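Local structure of ORF112 (Cyprinid herpesvirus 3, 4WCG) at residues E40-K45 with L65-S70; K45-L50 with G83-H88; H60-L65 with S70-H75. The protein binds Z-DNA through its C-terminal Z-alpha domain, a winged helix-turn-helix, and may also bind RNA. All coordinates share one frame; numbering follows the deposited sequence.

Contact 1 (E40-K45 with L65-S70); sequences EEMNLK and LGAQRS. With SO4 (sulfate ion), chain F; nucleotides of chain D.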
loop_
_atom_site.group_PDB
_atom_site.type_symbol
_atom_site.label_atom_id
_atom_site.label_comp_id
_atom_site.label_asym_id
_atom_site.label_seq_id
_atom_site.Cartn_x
_atom_site.Cartn_y
_atom_site.Cartn_z
ATOM N N GLU A 40 -7.809 12.618 -6.879
ATOM C CA GLU A 40 -6.721 12.292 -7.790
ATOM C C GLU A 40 -5.841 13.521 -7.994
ATOM O O GLU A 40 -4.631 13.404 -8.178
ATOM C CB GLU A 40 -7.256 11.763 -9.128
ATOM C CG GLU A 40 -6.183 11.483 -10.192
ATOM C CD GLU A 40 -5.104 10.486 -9.754
ATOM O OE1 GLU A 40 -5.338 9.688 -8.812
ATOM O OE2 GLU A 40 -4.017 10.501 -10.374
ATOM N N GLU A 41 -6.452 14.702 -7.941
ATOM C CA GLU A 41 -5.695 15.945 -7.996
ATOM C C GLU A 41 -4.679 16.017 -6.851
ATOM O O GLU A 41 -3.532 16.410 -7.056
ATOM C CB GLU A 41 -6.640 17.146 -7.953
ATOM C CG GLU A 41 -5.936 18.487 -7.878
ATOM C CD GLU A 41 -6.825 19.626 -8.335
ATOM O OE1 GLU A 41 -7.454 19.496 -9.407
ATOM O OE2 GLU A 41 -6.900 20.648 -7.620
ATOM N N MET A 42 -5.104 15.629 -5.650
ATOM C CA MET A 42 -4.201 15.589 -4.496
ATOM C C MET A 42 -3.093 14.552 -4.702
ATOM O O MET A 42 -1.928 14.793 -4.379
ATOM C CB MET A 42 -4.986 15.290 -3.210
ATOM C CG MET A 42 -4.119 15.082 -1.979
ATOM S SD MET A 42 -3.116 16.520 -1.556
ATOM C CE MET A 42 -4.320 17.558 -0.739
ATOM N N ASN A 43 -3.459 13.400 -5.250
ATOM C CA ASN A 43 -2.471 12.362 -5.541
ATOM C C ASN A 43 -1.341 12.891 -6.410
ATOM O O ASN A 43 -0.166 12.685 -6.124
ATOM C CB ASN A 43 -3.121 11.176 -6.232
ATOM C CG ASN A 43 -3.939 10.335 -5.293
ATOM O OD1 ASN A 43 -3.717 10.352 -4.078
ATOM N ND2 ASN A 43 -4.894 9.597 -5.841
ATOM N N LEU A 44 -1.707 13.597 -7.474
ATOM C CA LEU A 44 -0.716 14.117 -8.402
ATOM C C LEU A 44 0.196 15.148 -7.740
ATOM O O LEU A 44 1.390 15.193 -8.020
ATOM C CB LEU A 44 -1.408 14.723 -9.627
ATOM C CG LEU A 44 -2.103 13.703 -10.532
ATOM C CD1 LEU A 44 -2.856 14.384 -11.660
ATOM C CD2 LEU A 44 -1.085 12.730 -11.094
ATOM N N LYS A 45 -0.353 15.964 -6.847
ATOM C CA LYS A 45 0.459 16.957 -6.153
ATOM C C LYS A 45 1.472 16.283 -5.219
ATOM O O LYS A 45 2.613 16.720 -5.096
ATOM C CB LYS A 45 -0.434 17.921 -5.372
ATOM C CG LYS A 45 -1.333 18.773 -6.266
ATOM C CD LYS A 45 -2.352 19.529 -5.444
ATOM C CE LYS A 45 -3.199 20.439 -6.323
ATOM N NZ LYS A 45 -4.082 21.321 -5.510
ATOM N N LEU A 65 2.105 21.678 0.590
ATOM C CA LEU A 65 0.856 21.762 -0.165
ATOM C C LEU A 65 -0.187 22.657 0.494
ATOM O O LEU A 65 -1.162 23.040 -0.149
ATOM C CB LEU A 65 0.257 20.369 -0.361
ATOM C CG LEU A 65 1.116 19.398 -1.161
ATOM C CD1 LEU A 65 0.477 18.024 -1.198
ATOM C CD2 LEU A 65 1.298 19.944 -2.564
ATOM N N GLY A 66 0.012 22.982 1.768
ATOM C CA GLY A 66 -1.023 23.649 2.541
ATOM C C GLY A 66 -2.173 22.694 2.843
ATOM O O GLY A 66 -3.349 23.033 2.696
ATOM N N ALA A 67 -1.841 21.483 3.269
ATOM C CA ALA A 67 -2.865 20.502 3.591
ATOM C C ALA A 67 -2.667 19.971 5.007
ATOM O O ALA A 67 -1.690 20.301 5.676
ATOM C CB ALA A 67 -2.850 19.349 2.581
ATOM N N GLN A 68 -3.612 19.165 5.460
ATOM C CA GLN A 68 -3.487 18.490 6.741
ATOM C C GLN A 68 -2.621 17.260 6.593
ATOM O O GLN A 68 -2.679 16.573 5.576
ATOM C CB GLN A 68 -4.849 18.077 7.286
ATOM C CG GLN A 68 -5.662 19.226 7.878
ATOM C CD GLN A 68 -6.820 18.716 8.707
ATOM O OE1 GLN A 68 -7.823 18.248 8.171
ATOM N NE2 GLN A 68 -6.673 18.775 10.026
ATOM N N ARG A 69 -1.828 16.987 7.616
ATOM C CA ARG A 69 -1.035 15.763 7.666
ATOM C C ARG A 69 -1.904 14.516 7.469
ATOM O O ARG A 69 -1.526 13.594 6.750
ATOM C CB ARG A 69 -0.300 15.696 9.000
ATOM C CG ARG A 69 0.704 14.567 9.142
ATOM C CD ARG A 69 1.399 14.738 10.491
ATOM N NE ARG A 69 2.141 13.557 10.912
ATOM C CZ ARG A 69 2.917 13.516 11.990
ATOM N NH1 ARG A 69 3.051 14.597 12.753
ATOM N NH2 ARG A 69 3.556 12.397 12.305
ATOM N N SER A 70 -3.082 14.505 8.089
ATOM C CA SER A 70 -3.950 13.329 7.974
ATOM C C SER A 70 -4.423 13.131 6.530
ATOM O O SER A 70 -4.516 12.003 6.064
ATOM C CB SER A 70 -5.148 13.430 8.925
ATOM O OG SER A 70 -5.908 14.592 8.654
HETATM S S SO4 F . -10.193 14.734 -8.263
HETATM O O1 SO4 F . -10.408 13.348 -7.853
HETATM O O2 SO4 F . -8.872 14.868 -8.869
HETATM O O3 SO4 F . -10.281 15.618 -7.104
HETATM O O4 SO4 F . -11.212 15.112 -9.238
ATOM P P DG D 5 -2.279 10.814 10.699
ATOM O OP1 DG D 5 -0.944 11.292 10.425
ATOM O OP2 DG D 5 -3.236 11.726 11.275
ATOM O "O5'" DG D 5 -2.832 10.224 9.343
ATOM C "C5'" DG D 5 -4.093 9.614 9.309
ATOM C "C4'" DG D 5 -4.337 8.980 7.962
ATOM O "O4'" DG D 5 -3.365 7.953 7.715
ATOM C "C3'" DG D 5 -5.697 8.305 7.851
ATOM O "O3'" DG D 5 -6.553 9.224 7.203
ATOM C "C2'" DG D 5 -5.431 7.073 7.007
ATOM C "C1'" DG D 5 -3.948 6.810 7.132
ATOM N N9 DG D 5 -3.538 5.653 7.921
ATOM C C8 DG D 5 -2.632 4.705 7.537
ATOM N N7 DG D 5 -2.396 3.818 8.458
ATOM C C5 DG D 5 -3.195 4.207 9.518
ATOM C C6 DG D 5 -3.370 3.623 10.787
ATOM O O6 DG D 5 -2.847 2.617 11.239
ATOM N N1 DG D 5 -4.256 4.353 11.563
ATOM C C2 DG D 5 -4.902 5.489 11.162
ATOM N N2 DG D 5 -5.722 6.043 12.049
ATOM N N3 DG D 5 -4.755 6.037 9.973
ATOM C C4 DG D 5 -3.898 5.345 9.205
#
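M42 leaves helix 40-52 with CG anti to its backbone N (chi1 174°), then bends at chi2 and again at chi3, and this double turn carries SD and CE across to L65 and A67. L65 has CG beside its own backbone N, aiming the fork of its side chain at helix 40-52, where the two methyls meet residues one turn apart. CD1 of L65 meets SD of M42 at 3.9 Å, the two side chains running at a slant to each other, while CD2 of L65 touches CB of K45, also at 3.9 Å. The methionine methyl, CE, rests on CB of A67 at 4.0 Å. K45 contributes only the root of its chain: beyond CG it is extended and leads away to a long, weak ion pair with E41, NZ to OE2. G66, with positive phi, is the first residue past helix 58-65 to leave helical geometry, and Q68 is the N-cap of helix 69-81; A67 thus offers its methyl from the turn between the two helices. Further on, S70 CB packs 3.5 Å from OP2 of DG5 in chain D, so this segment leads on to the nucleic acid. At the start of helix 40-52, the backbone N atoms of E40 and E41 each donate to a sulfate, probably from the crystallisation liquor. N43 ND2 reaches E40 OE1 at 3.0 Å in a straight bond (179°), from above the carboxylate plane. With no hydrogen bond or salt bridge joining the two segments, their cohesion rests on apolar contact at the surface, while the anion at the helix start would be favoured by the helix dipole.

Contact 2 (K45-L50 with G83-H88); sequences KILAYL and GRVRKH. With SO4 (sulfate ion), chain E.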
loop_
_atom_site.group_PDB
_atom_site.type_symbol
_atom_site.label_atom_id
_atom_site.label_comp_id
_atom_site.label_asym_id
_atom_site.label_seq_id
_atom_site.Cartn_x
_atom_site.Cartn_y
_atom_site.Cartn_z
ATOM N N LYS A 45 -0.353 15.964 -6.847
ATOM C CA LYS A 45 0.459 16.957 -6.153
ATOM C C LYS A 45 1.472 16.283 -5.219
ATOM O O LYS A 45 2.613 16.720 -5.096
ATOM C CB LYS A 45 -0.434 17.921 -5.372
ATOM C CG LYS A 45 -1.333 18.773 -6.266
ATOM C CD LYS A 45 -2.352 19.529 -5.444
ATOM C CE LYS A 45 -3.199 20.439 -6.323
ATOM N NZ LYS A 45 -4.082 21.321 -5.510
ATOM N N ILE A 46 1.039 15.223 -4.552
ATOM C CA ILE A 46 1.922 14.487 -3.652
ATOM C C ILE A 46 3.036 13.796 -4.441
ATOM O O ILE A 46 4.202 13.827 -4.054
ATOM C CB ILE A 46 1.128 13.459 -2.845
ATOM C CG1 ILE A 46 0.186 14.178 -1.879
ATOM C CG2 ILE A 46 2.068 12.527 -2.078
ATOM C CD1 ILE A 46 -0.791 13.253 -1.184
ATOM N N LEU A 47 2.671 13.187 -5.563
ATOM C CA LEU A 47 3.652 12.531 -6.421
ATOM C C LEU A 47 4.661 13.555 -6.930
ATOM O O LEU A 47 5.857 13.268 -7.057
ATOM C CB LEU A 47 2.959 11.835 -7.592
ATOM C CG LEU A 47 2.104 10.633 -7.190
ATOM C CD1 LEU A 47 1.321 10.111 -8.384
ATOM C CD2 LEU A 47 2.979 9.526 -6.643
ATOM N N ALA A 48 4.185 14.757 -7.235
ATOM C CA ALA A 48 5.091 15.783 -7.709
ATOM C C ALA A 48 6.103 16.186 -6.647
ATOM O O ALA A 48 7.271 16.401 -6.957
ATOM C CB ALA A 48 4.318 16.994 -8.184
ATOM N N TYR A 49 5.653 16.310 -5.399
ATOM C CA TYR A 49 6.572 16.631 -4.316
ATOM C C TYR A 49 7.632 15.535 -4.208
ATOM O O TYR A 49 8.824 15.818 -4.107
ATOM C CB TYR A 49 5.822 16.783 -2.986
ATOM C CG TYR A 49 6.706 17.217 -1.828
ATOM C CD1 TYR A 49 7.468 16.293 -1.122
ATOM C CD2 TYR A 49 6.785 18.550 -1.454
ATOM C CE1 TYR A 49 8.281 16.685 -0.071
ATOM C CE2 TYR A 49 7.596 18.951 -0.399
ATOM C CZ TYR A 49 8.339 18.010 0.291
ATOM O OH TYR A 49 9.151 18.406 1.334
ATOM N N LEU A 50 7.198 14.284 -4.252
ATOM C CA LEU A 50 8.119 13.165 -4.073
ATOM C C LEU A 50 9.142 13.080 -5.193
ATOM O O LEU A 50 10.273 12.640 -4.977
ATOM C CB LEU A 50 7.344 11.851 -3.971
ATOM C CG LEU A 50 6.577 11.740 -2.664
ATOM C CD1 LEU A 50 5.708 10.482 -2.640
ATOM C CD2 LEU A 50 7.560 11.734 -1.495
ATOM N N GLY A 83 1.015 0.729 -5.661
ATOM C CA GLY A 83 2.424 0.919 -5.970
ATOM C C GLY A 83 2.824 2.250 -6.576
ATOM O O GLY A 83 3.912 2.371 -7.147
ATOM N N ARG A 84 1.971 3.258 -6.441
ATOM C CA ARG A 84 2.316 4.588 -6.950
ATOM C C ARG A 84 3.318 5.313 -6.053
ATOM O O ARG A 84 4.067 6.182 -6.514
ATOM C CB ARG A 84 1.054 5.430 -7.117
ATOM C CG ARG A 84 0.171 4.940 -8.245
ATOM C CD ARG A 84 -1.123 5.713 -8.289
ATOM N NE ARG A 84 -0.978 6.979 -8.988
ATOM C CZ ARG A 84 -1.953 7.882 -9.093
ATOM N NH1 ARG A 84 -3.124 7.659 -8.509
ATOM N NH2 ARG A 84 -1.756 9.010 -9.762
ATOM N N VAL A 85 3.272 4.995 -4.759
ATOM C CA VAL A 85 4.300 5.399 -3.804
ATOM C C VAL A 85 4.678 4.165 -2.989
ATOM O O VAL A 85 3.967 3.149 -3.001
ATOM C CB VAL A 85 3.827 6.536 -2.841
ATOM C CG1 VAL A 85 3.422 7.767 -3.619
ATOM C CG2 VAL A 85 2.670 6.074 -1.964
ATOM N N ARG A 86 5.779 4.254 -2.261
ATOM C CA ARG A 86 6.231 3.141 -1.446
ATOM C C ARG A 86 6.772 3.682 -0.133
ATOM O O ARG A 86 7.574 4.629 -0.126
ATOM C CB ARG A 86 7.294 2.345 -2.185
ATOM C CG ARG A 86 7.651 1.030 -1.512
ATOM C CD ARG A 86 8.848 0.407 -2.163
ATOM N NE ARG A 86 8.607 0.145 -3.575
ATOM C CZ ARG A 86 9.566 0.049 -4.490
ATOM N NH1 ARG A 86 10.833 0.211 -4.136
ATOM N NH2 ARG A 86 9.255 -0.192 -5.755
ATOM N N LYS A 87 6.348 3.088 0.974
ATOM C CA LYS A 87 6.833 3.489 2.281
ATOM C C LYS A 87 8.112 2.737 2.620
ATOM O O LYS A 87 8.281 1.583 2.227
ATOM C CB LYS A 87 5.759 3.214 3.343
ATOM C CG LYS A 87 5.993 3.884 4.679
ATOM C CD LYS A 87 4.895 3.474 5.662
ATOM C CE LYS A 87 5.210 2.131 6.284
ATOM N NZ LYS A 87 6.416 2.218 7.152
ATOM N N HIS A 88 9.006 3.401 3.346
ATOM C CA HIS A 88 10.116 2.751 4.026
ATOM C C HIS A 88 9.624 1.596 4.891
ATOM O O HIS A 88 8.603 1.711 5.552
ATOM C CB HIS A 88 10.866 3.784 4.884
ATOM C CG HIS A 88 12.189 3.319 5.397
ATOM N ND1 HIS A 88 12.314 2.420 6.433
ATOM C CD2 HIS A 88 13.453 3.641 5.023
ATOM C CE1 HIS A 88 13.595 2.200 6.673
ATOM N NE2 HIS A 88 14.307 2.927 5.828
HETATM S S SO4 E . 5.848 -1.475 -5.660
HETATM O O1 SO4 E . 6.341 -0.784 -6.850
HETATM O O2 SO4 E . 6.609 -2.713 -5.461
HETATM O O3 SO4 E . 6.030 -0.619 -4.477
HETATM O O4 SO4 E . 4.438 -1.809 -5.854
#
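R84 and V85 are the residues of 83-88 that meet helix 40-52, through L47 and L50. Just before them G83, with positive phi, is the C-prime residue of a Schellman motif: R84 N returns to M79 O and G83 N to S80 O, closing helix 69-81. R84 then crosses L47 at about a right angle. Its chain bends at chi3 (82°), which brings NH2 to 3.5 Å from CD1 of L47, while the same guanidinium is held by a salt bridge to E40. The other methyl of L47, CD2, lies 3.5 Å from the carbonyl O of R84. V85 points toward the helix, and a single methyl does the work: CG1 packs on L47 CD2 at 3.5 Å and on L50 CD1 at 3.7 Å, bridging leucines one helical turn apart. M79 and W94 also touch V85. R86 opens the strand and sends its guanidinium to a sulfate, probably from the crystallisation liquor, that R86 of the second subunit also binds; NE reaches O3 at 2.8 Å and NH2 reaches O1, in the guanidinium plane, at 3.2 Å. K87 bends at chi3 and chi4, and NZ donates to the carbonyl O of the next residue, H88, at 2.8 Å and also to H91 O. Backbone bonds between R86 and Y95 pair this strand with antiparallel strand 94-95, and the pair forms the wing of the winged helix-turn-helix fold, here packed through its entry against the first helix of the domain.

Contact 3 (H60-L65 with S70-H75); sequences HIAQSL and SEVNRH. With nucleotides of chain D.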
loop_
_atom_site.group_PDB
_atom_site.type_symbol
_atom_site.label_atom_id
_atom_site.label_comp_id
_atom_site.label_asym_id
_atom_site.label_seq_id
_atom_site.Cartn_x
_atom_site.Cartn_y
_atom_site.Cartn_z
ATOM N N HIS A 60 5.972 17.152 6.046
ATOM C CA HIS A 60 6.651 18.111 5.189
ATOM C C HIS A 60 5.913 18.274 3.871
ATOM O O HIS A 60 5.826 19.375 3.331
ATOM C CB HIS A 60 8.097 17.674 4.973
ATOM C CG HIS A 60 8.908 17.682 6.234
ATOM N ND1 HIS A 60 9.813 16.691 6.545
ATOM C CD2 HIS A 60 8.938 18.557 7.268
ATOM C CE1 HIS A 60 10.371 16.957 7.713
ATOM N NE2 HIS A 60 9.857 18.083 8.174
ATOM N N ILE A 61 5.344 17.184 3.372
ATOM C CA ILE A 61 4.497 17.274 2.194
ATOM C C ILE A 61 3.271 18.141 2.486
ATOM O O ILE A 61 2.912 19.019 1.701
ATOM C CB ILE A 61 4.056 15.884 1.729
ATOM C CG1 ILE A 61 5.303 15.038 1.441
ATOM C CG2 ILE A 61 3.134 15.997 0.525
ATOM C CD1 ILE A 61 5.023 13.605 1.069
ATOM N N ALA A 62 2.637 17.906 3.630
ATOM C CA ALA A 62 1.480 18.689 4.044
ATOM C C ALA A 62 1.797 20.184 4.164
ATOM O O ALA A 62 1.014 21.033 3.721
ATOM C CB ALA A 62 0.935 18.150 5.372
ATOM N N GLN A 63 2.941 20.511 4.760
ATOM C CA GLN A 63 3.339 21.902 4.896
ATOM C C GLN A 63 3.460 22.548 3.523
ATOM O O GLN A 63 2.995 23.665 3.314
ATOM C CB GLN A 63 4.665 22.017 5.651
ATOM C CG GLN A 63 4.572 21.781 7.147
ATOM C CD GLN A 63 5.935 21.791 7.818
ATOM O OE1 GLN A 63 6.966 21.884 7.150
ATOM N NE2 GLN A 63 5.945 21.711 9.144
ATOM N N SER A 64 4.072 21.834 2.586
ATOM C CA SER A 64 4.328 22.388 1.261
ATOM C C SER A 64 3.037 22.621 0.490
ATOM O O SER A 64 2.888 23.642 -0.187
ATOM C CB SER A 64 5.256 21.472 0.457
ATOM O OG SER A 64 5.579 22.061 -0.802
ATOM N N LEU A 65 2.105 21.678 0.590
ATOM C CA LEU A 65 0.856 21.762 -0.165
ATOM C C LEU A 65 -0.187 22.657 0.494
ATOM O O LEU A 65 -1.162 23.040 -0.149
ATOM C CB LEU A 65 0.257 20.369 -0.361
ATOM C CG LEU A 65 1.116 19.398 -1.161
ATOM C CD1 LEU A 65 0.477 18.024 -1.198
ATOM C CD2 LEU A 65 1.298 19.944 -2.564
ATOM N N SER A 70 -3.082 14.505 8.089
ATOM C CA SER A 70 -3.950 13.329 7.974
ATOM C C SER A 70 -4.423 13.131 6.530
ATOM O O SER A 70 -4.516 12.003 6.064
ATOM C CB SER A 70 -5.148 13.430 8.925
ATOM O OG SER A 70 -5.908 14.592 8.654
ATOM N N GLU A 71 -4.722 14.228 5.831
ATOM C CA GLU A 71 -5.149 14.139 4.438
ATOM C C GLU A 71 -4.042 13.614 3.542
ATOM O O GLU A 71 -4.259 12.745 2.706
ATOM C CB GLU A 71 -5.613 15.511 3.941
ATOM C CG GLU A 71 -6.055 15.526 2.491
ATOM C CD GLU A 71 -6.605 16.874 2.059
ATOM O OE1 GLU A 71 -6.465 17.851 2.829
ATOM O OE2 GLU A 71 -7.177 16.951 0.950
ATOM N N VAL A 72 -2.842 14.152 3.721
ATOM C CA VAL A 72 -1.702 13.668 2.960
ATOM C C VAL A 72 -1.464 12.171 3.227
ATOM O O VAL A 72 -1.258 11.385 2.289
ATOM C CB VAL A 72 -0.448 14.507 3.273
ATOM C CG1 VAL A 72 0.809 13.849 2.699
ATOM C CG2 VAL A 72 -0.612 15.901 2.688
ATOM N N ASN A 73 -1.528 11.756 4.485
ATOM C CA ASN A 73 -1.310 10.347 4.798
ATOM C C ASN A 73 -2.421 9.479 4.214
ATOM O O ASN A 73 -2.151 8.371 3.755
ATOM C CB ASN A 73 -1.183 10.128 6.315
ATOM C CG ASN A 73 0.257 10.187 6.778
ATOM O OD1 ASN A 73 1.159 9.821 6.022
ATOM N ND2 ASN A 73 0.483 10.609 8.015
ATOM N N ARG A 74 -3.666 9.960 4.222
ATOM C CA ARG A 74 -4.745 9.163 3.645
ATOM C C ARG A 74 -4.422 8.868 2.177
ATOM O O ARG A 74 -4.602 7.727 1.693
ATOM C CB ARG A 74 -6.086 9.888 3.780
ATOM C CG ARG A 74 -7.284 9.020 3.372
ATOM C CD ARG A 74 -8.604 9.653 3.745
ATOM N NE ARG A 74 -8.872 10.845 2.955
ATOM C CZ ARG A 74 -8.806 12.080 3.433
ATOM N NH1 ARG A 74 -8.459 12.279 4.694
ATOM N NH2 ARG A 74 -9.083 13.112 2.648
ATOM N N HIS A 75 -3.942 9.890 1.475
ATOM C CA HIS A 75 -3.638 9.707 0.058
ATOM C C HIS A 75 -2.377 8.863 -0.165
ATOM O O HIS A 75 -2.360 8.014 -1.059
ATOM C CB HIS A 75 -3.528 11.064 -0.640
ATOM C CG HIS A 75 -4.845 11.751 -0.823
ATOM N ND1 HIS A 75 -5.544 12.323 0.220
ATOM C CD2 HIS A 75 -5.595 11.948 -1.932
ATOM C CE1 HIS A 75 -6.664 12.850 -0.242
ATOM N NE2 HIS A 75 -6.721 12.635 -1.545
ATOM P P DG D 5 -2.279 10.814 10.699
ATOM O OP1 DG D 5 -0.944 11.292 10.425
ATOM O OP2 DG D 5 -3.236 11.726 11.275
ATOM O "O5'" DG D 5 -2.832 10.224 9.343
ATOM C "C5'" DG D 5 -4.093 9.614 9.309
ATOM C "C4'" DG D 5 -4.337 8.980 7.962
ATOM O "O4'" DG D 5 -3.365 7.953 7.715
ATOM C "C3'" DG D 5 -5.697 8.305 7.851
ATOM O "O3'" DG D 5 -6.553 9.224 7.203
ATOM C "C2'" DG D 5 -5.431 7.073 7.007
ATOM C "C1'" DG D 5 -3.948 6.810 7.132
ATOM N N9 DG D 5 -3.538 5.653 7.921
ATOM C C8 DG D 5 -2.632 4.705 7.537
ATOM N N7 DG D 5 -2.396 3.818 8.458
ATOM C C5 DG D 5 -3.195 4.207 9.518
ATOM C C6 DG D 5 -3.370 3.623 10.787
ATOM O O6 DG D 5 -2.847 2.617 11.239
ATOM N N1 DG D 5 -4.256 4.353 11.563
ATOM C C2 DG D 5 -4.902 5.489 11.162
ATOM N N2 DG D 5 -5.722 6.043 12.049
ATOM N N3 DG D 5 -4.755 6.037 9.973
ATOM C C4 DG D 5 -3.898 5.345 9.205
ATOM P P DC D 6 -7.877 9.693 7.882
ATOM O OP1 DC D 6 -8.516 10.602 6.983
ATOM O OP2 DC D 6 -7.610 10.082 9.222
ATOM O "O5'" DC D 6 -8.679 8.328 7.946
ATOM C "C5'" DC D 6 -10.084 8.268 7.826
ATOM C "C4'" DC D 6 -10.659 7.375 8.898
ATOM O "O4'" DC D 6 -10.165 6.035 8.754
ATOM C "C3'" DC D 6 -10.332 7.779 10.333
ATOM O "O3'" DC D 6 -11.486 7.546 11.118
ATOM C "C2'" DC D 6 -9.256 6.793 10.734
ATOM C "C1'" DC D 6 -9.688 5.555 9.985
ATOM N N1 DC D 6 -8.606 4.590 9.726
ATOM C C2 DC D 6 -8.333 3.624 10.690
ATOM O O2 DC D 6 -8.981 3.628 11.738
ATOM N N3 DC D 6 -7.343 2.737 10.470
ATOM C C4 DC D 6 -6.652 2.779 9.335
ATOM N N4 DC D 6 -5.700 1.873 9.148
ATOM C C5 DC D 6 -6.910 3.752 8.335
ATOM C C6 DC D 6 -7.903 4.611 8.555
#
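I61 and A62 of helix 58-65 pack on V72 of helix 69-81, joining the two helices of a helix-turn-helix whose second member is the recognition helix. The apolar core of the contact is one valine used on both branches. V72 turns CG1 beside its carbonyl carbon (chi1 169°), where it meets I61 CG2 at 3.8 Å, the two chains crossing obliquely. CG2 sits against A62 instead, 3.7 Å from CA and 3.8 Å from CB. The small alanine side chain lets the backbones come close, 6.0 Å between the CA atoms of A62 and V72. All three residues are buried, and no hydrogen bond links the segments. The polar contacts are made by the next residues, N73 and R74, which face the Z-DNA strand of chain D. N73 ND2 donates to OP1 of DG5 at 2.9 Å, and its CB lies against the sugar of the same nucleotide. R74 turns at chi3 so that NH1 reaches OP1 of DC6 at 2.8 Å, the phosphate oxygen lying at the guanidinium edge, while NH2 is occupied by P37 O. Both bonds go to the phosphate backbone. Within the helix, E71 O accepts twice: H75 N takes the usual helical bond, and H75 ND1 comes to the same oxygen from the opposite face of its carbonyl plane at 2.8 Å, 36° above that plane.

Three helices and the wing meet through these contacts. Contacts 1 and 3, with centres about 5 Å apart, share L65 and S70 and are continuous, contact 1 at the surface and contact 3 buried beside it: M42 CG lies 3.5 Å from H75 CD2, and A67 N probably donates to A62 O at 2.9 Å. Contact 2, its centre about 11 Å from either, is tied to contact 1 by the salt bridge from R84 NH2 to E40 OE2 at 2.8 Å, and to contact 3 by I46 CD1 on H75 CB at 3.5 Å. N73, R74 and the shared S70 meet DNA phosphates, whereas contact 2 comes no nearer than about 5 Å (nearest atoms) to the nucleic acid.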